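Decapping and exoribonuclease protein 1 (Kluyveromyces lactis, PDB 4GPS) removes the NAD cap and the methylguanosine cap from the 5' ends of RNAs and degrades RNA as a metal-dependent 5'-3' exoribonuclease. Local coordinates at residues 110-114 with 115-119; 235-238 with 239-243; 372-375 with 376-379. All blocks are in the same frame, centred on the assembly; numbering follows the deposited sequence.

Contact 1 of 3, residues 110-114 with 115-119; sequences PRLRP and EVCTY
Leu112 and Val116 meet at the start of helix 114-122, on the buried side of this turn, where Leu112 lies close to the metal-binding residue Ile294. Their side chains cross at about a right angle, with Leu112 CG 3.8 Å from Val116 CG1. Leu112 CG is anti to the backbone N (chi1 -176°), and from there Leu112 CD2 also reaches Cys117 SG at 3.9 Å. Leu246 and Leu327 touch both Leu112 and Val116. Shortening Leu112 to an alanine is likely to open a gap between Val116, Cys117 and these two leucines. The solvent side is looser. There Arg113 and Glu115 form a salt bridge, Arg113 NH1 to Glu115 OE2 at 3.2 Å, whose hydrogen bond is weak and bent. The carboxylate oxygen comes in at the edge of the guanidinium, but the two planes stand 70° apart. Glu115 bends at chi2, and its OE1 lies 3.3 Å from Pro114 CG. This oxygen is buried against the proline ring and has no hydrogen-bond partner in the model. The backbone closes the first turn: Cys117 N bonds to Arg113 O at 2.9 Å and Thr118 N to Pro114 O at 2.8 Å. The motif is a helix N-terminus with proline at the first helical position, directly after the N-cap residue Arg113.

Contact 2 of 3, residues 235-238 with 239-243; sequences ICYT and GFALE
Cys236 and Phe240 face each other one turn apart on the exposed side of helix 233-246. Cys236 SG is anti to its own N (chi1 169°), while Phe240 CG is anti to the carbonyl carbon (chi1 -74°). These two choices bring Cys236 SG within 3.4 Å of Phe240 CE2. Cys236 SG approaches the Phe240 ring obliquely, 4.6 Å from its centroid and 62° off the normal. The same ring also lies against the backbone, with Phe240 CD2 3.4 Å from Cys236 O. On another side of the helix Ala241 CB approaches the Tyr237 ring obliquely. That touch is light, Tyr237 CE2 to Ala241 CB at 4.3 Å. The Tyr237 hydroxyl bonds to the Lys141 carbonyl oxygen, and its ring meets Tyr143. Thr238 OG1 and Ser296 OG are hydrogen-bonded. Leu242 CB rests 3.5 Å from Thr238 O, and its side chain packs on Ile294 and Ser296. Backbone i to i+4 bonds run through the segment, such as Ala241 N to Tyr237 O at 3.0 Å. Gly239 N bonds to Ile235 O and also, weakly, to Cys236 O. The pairing of Cys236 with Phe240 is an i to i+4 sulfur-aromatic contact on an alpha-helix. This helix also carries Glu243, a ligand of the divalent metal in the nuclease active site.

Contact 3 of 3, residues 372-375 with 376-379; sequences VAND and WFQH
Asn374 and Gln378 approach a shared water on one side of helix 370-393. The water donates to Asn374 OD1 at 2.8 Å. Its distance of 2.5 Å to Gln378 NE2 is unusually short, so that leg of the bridge is doubtful. The water lies in the plane of the Phe377 ring, at its edge. Gln378 is bent at chi2 (-62°), which turns its amide toward this water. Gln378 NE2 also bonds to the Leu269 carbonyl oxygen. That bond probably limits the rotation of the amide, with the water as a possible second partner.

The backbone bonds form a regular i to i+4 ladder. Trp376 N bonds to Val372 O at 2.8 Å. Phe377 N bonds to Ala373 O, also at 2.8 Å. Gln378 N and His379 N continue the ladder to Asn374 O and Asp375 O, at 3.1 and 3.0 Å.

Side-chain contact across the turn is slight: beta carbons lie against main-chain oxygens. Phe377 CB lies 3.2 Å from Asn374 O. Trp376 CB sits 3.5 Å from Ala373 O. Both aromatic side chains have CG anti to the backbone N (chi1 166° for Trp376), and their rings lead away from the preceding turn.

Those rings pack on other parts of the fold. Trp376 NE1 bonds to the Ile188 carbonyl oxygen, and its ring meets Phe67 edge-to-face. Asp375 OD2 accepts from Val70 N. Ala373 and Phe377 both rest on Ile189, so this turn of helix 370-393 lies against helix 182-190, with the loops holding Phe67, Val70 and Leu269 around it.

Contacts 2 and 3 are turns within a helix; contact 1 is where a loop becomes one. Each mixes buried and more open residues. Contact 1 and contact 2 lie near each other, with nearest atoms about 7 Å apart. They share neighbours: helix 233-246, which carries contact 2, also packs on contact 1 through Leu246, and both approach the metal-binding residue Ile294. Contact 3 lies on the opposite side of the chain's centre, its centre about 35 Å from that of contact 1 and about 31 Å from that of contact 2. Contact 1 combines a salt bridge with an apolar cluster, contact 2 relies on sulfur and aromatic groups, and contact 3 has a water between two amides. Contact 2 has three exposed residues among those that touch; contact 3 has none.

Contact 1 of 3, residues 110-114 with 115-119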
# COMPACT_ATOMS: atom_id res chain seq x y z
N PRO A 110 15.92 -0.64 -8.72
CA PRO A 110 16.82 -0.39 -7.58
C PRO A 110 17.22 -1.75 -6.99
O PRO A 110 16.37 -2.58 -6.66
CB PRO A 110 15.97 0.44 -6.60
CG PRO A 110 14.89 1.01 -7.45
CD PRO A 110 14.57 -0.12 -8.44
N ARG A 111 18.52 -1.98 -6.85
CA ARG A 111 18.99 -3.24 -6.33
C ARG A 111 19.22 -3.20 -4.83
O ARG A 111 19.83 -2.28 -4.31
CB ARG A 111 20.29 -3.66 -7.04
CG ARG A 111 20.14 -3.84 -8.56
CD ARG A 111 21.49 -3.71 -9.31
NE ARG A 111 22.45 -4.74 -8.91
CZ ARG A 111 22.48 -5.99 -9.36
NH1 ARG A 111 21.61 -6.43 -10.26
NH2 ARG A 111 23.40 -6.83 -8.88
N LEU A 112 18.69 -4.19 -4.14
CA LEU A 112 18.91 -4.32 -2.71
C LEU A 112 20.37 -4.78 -2.66
O LEU A 112 20.77 -5.69 -3.41
CB LEU A 112 17.99 -5.41 -2.15
CG LEU A 112 18.03 -5.62 -0.64
CD1 LEU A 112 17.45 -4.38 0.08
CD2 LEU A 112 17.24 -6.87 -0.30
N ARG A 113 21.17 -4.17 -1.80
CA ARG A 113 22.58 -4.54 -1.69
C ARG A 113 22.83 -6.03 -1.59
O ARG A 113 22.10 -6.74 -0.90
CB ARG A 113 23.19 -3.84 -0.50
CG ARG A 113 23.43 -2.40 -0.78
CD ARG A 113 24.87 -2.10 -0.58
NE ARG A 113 25.02 -1.13 0.48
CZ ARG A 113 26.06 -1.11 1.30
NH1 ARG A 113 27.00 -2.03 1.15
NH2 ARG A 113 26.15 -0.20 2.27
N PRO A 114 23.86 -6.54 -2.28
CA PRO A 114 24.12 -7.99 -2.21
C PRO A 114 24.45 -8.56 -0.81
O PRO A 114 24.03 -9.67 -0.47
CB PRO A 114 25.23 -8.20 -3.26
CG PRO A 114 25.90 -6.85 -3.35
CD PRO A 114 24.76 -5.87 -3.23
N GLU A 115 25.18 -7.80 -0.01
CA GLU A 115 25.52 -8.24 1.35
C GLU A 115 24.20 -8.46 2.10
O GLU A 115 24.08 -9.40 2.89
CB GLU A 115 26.36 -7.19 2.09
CG GLU A 115 27.62 -6.80 1.35
CD GLU A 115 27.41 -5.66 0.37
OE1 GLU A 115 26.35 -5.61 -0.30
OE2 GLU A 115 28.30 -4.79 0.27
N VAL A 116 23.23 -7.58 1.83
CA VAL A 116 21.92 -7.66 2.44
C VAL A 116 21.11 -8.86 1.87
O VAL A 116 20.44 -9.56 2.63
CB VAL A 116 21.14 -6.32 2.22
CG1 VAL A 116 19.69 -6.45 2.66
CG2 VAL A 116 21.82 -5.19 3.00
N CYS A 117 21.16 -9.11 0.56
CA CYS A 117 20.41 -10.25 0.00
C CYS A 117 20.97 -11.53 0.57
O CYS A 117 20.23 -12.46 0.89
CB CYS A 117 20.50 -10.31 -1.53
SG CYS A 117 19.89 -8.87 -2.41
N THR A 118 22.30 -11.56 0.68
CA THR A 118 23.01 -12.71 1.25
C THR A 118 22.64 -12.88 2.74
O THR A 118 22.41 -13.99 3.21
CB THR A 118 24.57 -12.55 1.09
OG1 THR A 118 24.92 -12.64 -0.31
CG2 THR A 118 25.32 -13.62 1.91
N TYR A 119 22.59 -11.78 3.48
CA TYR A 119 22.20 -11.86 4.86
C TYR A 119 20.80 -12.45 4.96
O TYR A 119 20.54 -13.25 5.84
CB TYR A 119 22.17 -10.49 5.50
CG TYR A 119 21.61 -10.54 6.90
CD1 TYR A 119 22.33 -11.14 7.95
CD2 TYR A 119 20.36 -9.99 7.19
CE1 TYR A 119 21.81 -11.20 9.25
CE2 TYR A 119 19.83 -10.04 8.49
CZ TYR A 119 20.56 -10.64 9.50
OH TYR A 119 20.02 -10.70 10.76

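Contact 2 of 3, residues 235-238 with 239-243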
# COMPACT_ATOMS: atom_id res chain seq x y z
N ILE A 235 11.36 10.73 12.25
CA ILE A 235 11.01 9.35 11.97
C ILE A 235 11.08 9.12 10.46
O ILE A 235 11.65 8.12 9.99
CB ILE A 235 9.58 8.99 12.48
CG1 ILE A 235 9.59 8.67 13.97
CG2 ILE A 235 9.06 7.75 11.76
CD1 ILE A 235 9.98 9.79 14.86
N CYS A 236 10.51 10.05 9.71
CA CYS A 236 10.50 9.94 8.25
C CYS A 236 11.94 9.95 7.67
O CYS A 236 12.25 9.20 6.75
CB CYS A 236 9.63 11.07 7.68
SG CYS A 236 9.76 11.28 5.94
N TYR A 237 12.81 10.77 8.24
CA TYR A 237 14.20 10.83 7.80
C TYR A 237 14.99 9.55 8.09
O TYR A 237 15.82 9.14 7.27
CB TYR A 237 14.92 12.01 8.45
CG TYR A 237 16.39 12.03 8.12
CD1 TYR A 237 16.87 12.70 6.99
CD2 TYR A 237 17.30 11.33 8.90
CE1 TYR A 237 18.23 12.65 6.65
CE2 TYR A 237 18.64 11.27 8.57
CZ TYR A 237 19.10 11.93 7.45
OH TYR A 237 20.43 11.84 7.13
N THR A 238 14.79 8.92 9.25
CA THR A 238 15.55 7.69 9.54
C THR A 238 15.09 6.60 8.56
O THR A 238 15.83 5.67 8.27
CB THR A 238 15.39 7.18 11.02
OG1 THR A 238 14.33 6.21 11.08
CG2 THR A 238 15.08 8.33 11.98
N GLY A 239 13.86 6.76 8.04
CA GLY A 239 13.31 5.84 7.06
C GLY A 239 14.07 5.97 5.73
O GLY A 239 14.41 4.95 5.11
N PHE A 240 14.34 7.20 5.30
CA PHE A 240 15.10 7.43 4.06
C PHE A 240 16.53 6.92 4.24
O PHE A 240 17.07 6.29 3.33
CB PHE A 240 15.13 8.91 3.67
CG PHE A 240 13.83 9.41 3.10
CD1 PHE A 240 13.30 8.84 1.95
CD2 PHE A 240 13.11 10.42 3.75
CE1 PHE A 240 12.06 9.25 1.45
CE2 PHE A 240 11.88 10.84 3.27
CZ PHE A 240 11.35 10.26 2.12
N ALA A 241 17.13 7.19 5.40
CA ALA A 241 18.48 6.72 5.68
C ALA A 241 18.54 5.18 5.65
O ALA A 241 19.50 4.61 5.15
CB ALA A 241 18.95 7.24 7.04
N LEU A 242 17.52 4.51 6.18
CA LEU A 242 17.54 3.05 6.17
C LEU A 242 17.52 2.53 4.72
O LEU A 242 18.33 1.67 4.36
CB LEU A 242 16.37 2.47 6.99
CG LEU A 242 16.23 0.94 6.89
CD1 LEU A 242 17.44 0.24 7.50
CD2 LEU A 242 14.99 0.52 7.60
N GLU A 243 16.62 3.07 3.89
CA GLU A 243 16.55 2.68 2.48
C GLU A 243 17.91 2.97 1.81
O GLU A 243 18.47 2.14 1.08
CB GLU A 243 15.43 3.46 1.78
CG GLU A 243 14.04 2.99 2.24
CD GLU A 243 12.90 3.94 1.92
OE1 GLU A 243 11.76 3.66 2.38
OE2 GLU A 243 13.13 4.95 1.22

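Contact 3 of 3, residues 372-375 with 376-379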
# COMPACT_ATOMS: atom_id res chain seq x y z
N VAL A 372 -11.11 -9.07 8.57
CA VAL A 372 -12.17 -8.08 8.58
C VAL A 372 -11.77 -6.98 7.56
O VAL A 372 -12.61 -6.51 6.82
CB VAL A 372 -12.33 -7.50 10.00
CG1 VAL A 372 -13.26 -6.30 10.00
CG2 VAL A 372 -12.87 -8.61 10.90
N ALA A 373 -10.49 -6.60 7.51
CA ALA A 373 -10.06 -5.59 6.52
C ALA A 373 -10.44 -6.11 5.12
O ALA A 373 -10.97 -5.37 4.28
CB ALA A 373 -8.54 -5.35 6.61
N ASN A 374 -10.19 -7.40 4.87
CA ASN A 374 -10.54 -8.01 3.60
C ASN A 374 -12.06 -7.92 3.35
O ASN A 374 -12.49 -7.61 2.25
CB ASN A 374 -10.07 -9.45 3.59
CG ASN A 374 -10.30 -10.12 2.29
OD1 ASN A 374 -10.03 -9.55 1.25
ND2 ASN A 374 -10.82 -11.34 2.31
N ASP A 375 -12.88 -8.18 4.37
CA ASP A 375 -14.34 -8.11 4.18
C ASP A 375 -14.76 -6.67 3.87
O ASP A 375 -15.58 -6.44 2.96
CB ASP A 375 -15.10 -8.59 5.42
CG ASP A 375 -14.97 -10.09 5.66
OD1 ASP A 375 -14.78 -10.88 4.69
OD2 ASP A 375 -15.06 -10.48 6.84
N TRP A 376 -14.19 -5.72 4.63
CA TRP A 376 -14.47 -4.30 4.44
C TRP A 376 -14.11 -3.89 3.00
O TRP A 376 -14.86 -3.16 2.34
CB TRP A 376 -13.63 -3.48 5.41
CG TRP A 376 -13.61 -2.03 5.06
CD1 TRP A 376 -12.54 -1.33 4.59
CD2 TRP A 376 -14.70 -1.09 5.15
NE1 TRP A 376 -12.89 -0.02 4.38
CE2 TRP A 376 -14.21 0.16 4.71
CE3 TRP A 376 -16.05 -1.19 5.56
CZ2 TRP A 376 -15.02 1.31 4.67
CZ3 TRP A 376 -16.84 -0.05 5.51
CH2 TRP A 376 -16.32 1.19 5.06
N PHE A 377 -12.94 -4.36 2.56
CA PHE A 377 -12.42 -4.11 1.23
C PHE A 377 -13.46 -4.49 0.16
O PHE A 377 -13.78 -3.69 -0.72
CB PHE A 377 -11.14 -4.94 1.02
CG PHE A 377 -10.57 -4.86 -0.36
CD1 PHE A 377 -10.26 -6.02 -1.05
CD2 PHE A 377 -10.24 -3.63 -0.92
CE1 PHE A 377 -9.59 -5.95 -2.27
CE2 PHE A 377 -9.57 -3.55 -2.14
CZ PHE A 377 -9.24 -4.71 -2.81
N GLN A 378 -13.96 -5.73 0.24
CA GLN A 378 -14.97 -6.27 -0.67
C GLN A 378 -16.22 -5.42 -0.63
O GLN A 378 -16.84 -5.20 -1.67
CB GLN A 378 -15.36 -7.70 -0.26
CG GLN A 378 -14.35 -8.78 -0.65
CD GLN A 378 -14.16 -8.88 -2.17
OE1 GLN A 378 -15.14 -8.82 -2.92
NE2 GLN A 378 -12.92 -9.05 -2.62
N HIS A 379 -16.58 -4.96 0.58
CA HIS A 379 -17.79 -4.15 0.77
C HIS A 379 -17.80 -2.75 0.17
O HIS A 379 -18.59 -2.51 -0.75
CB HIS A 379 -18.17 -4.05 2.25
CG HIS A 379 -19.47 -3.32 2.49
ND1 HIS A 379 -20.70 -3.92 2.31
CD2 HIS A 379 -19.72 -2.04 2.85
CE1 HIS A 379 -21.65 -3.03 2.56
NE2 HIS A 379 -21.09 -1.89 2.89
O HOH W 1 -10.82 -9.58 -1.42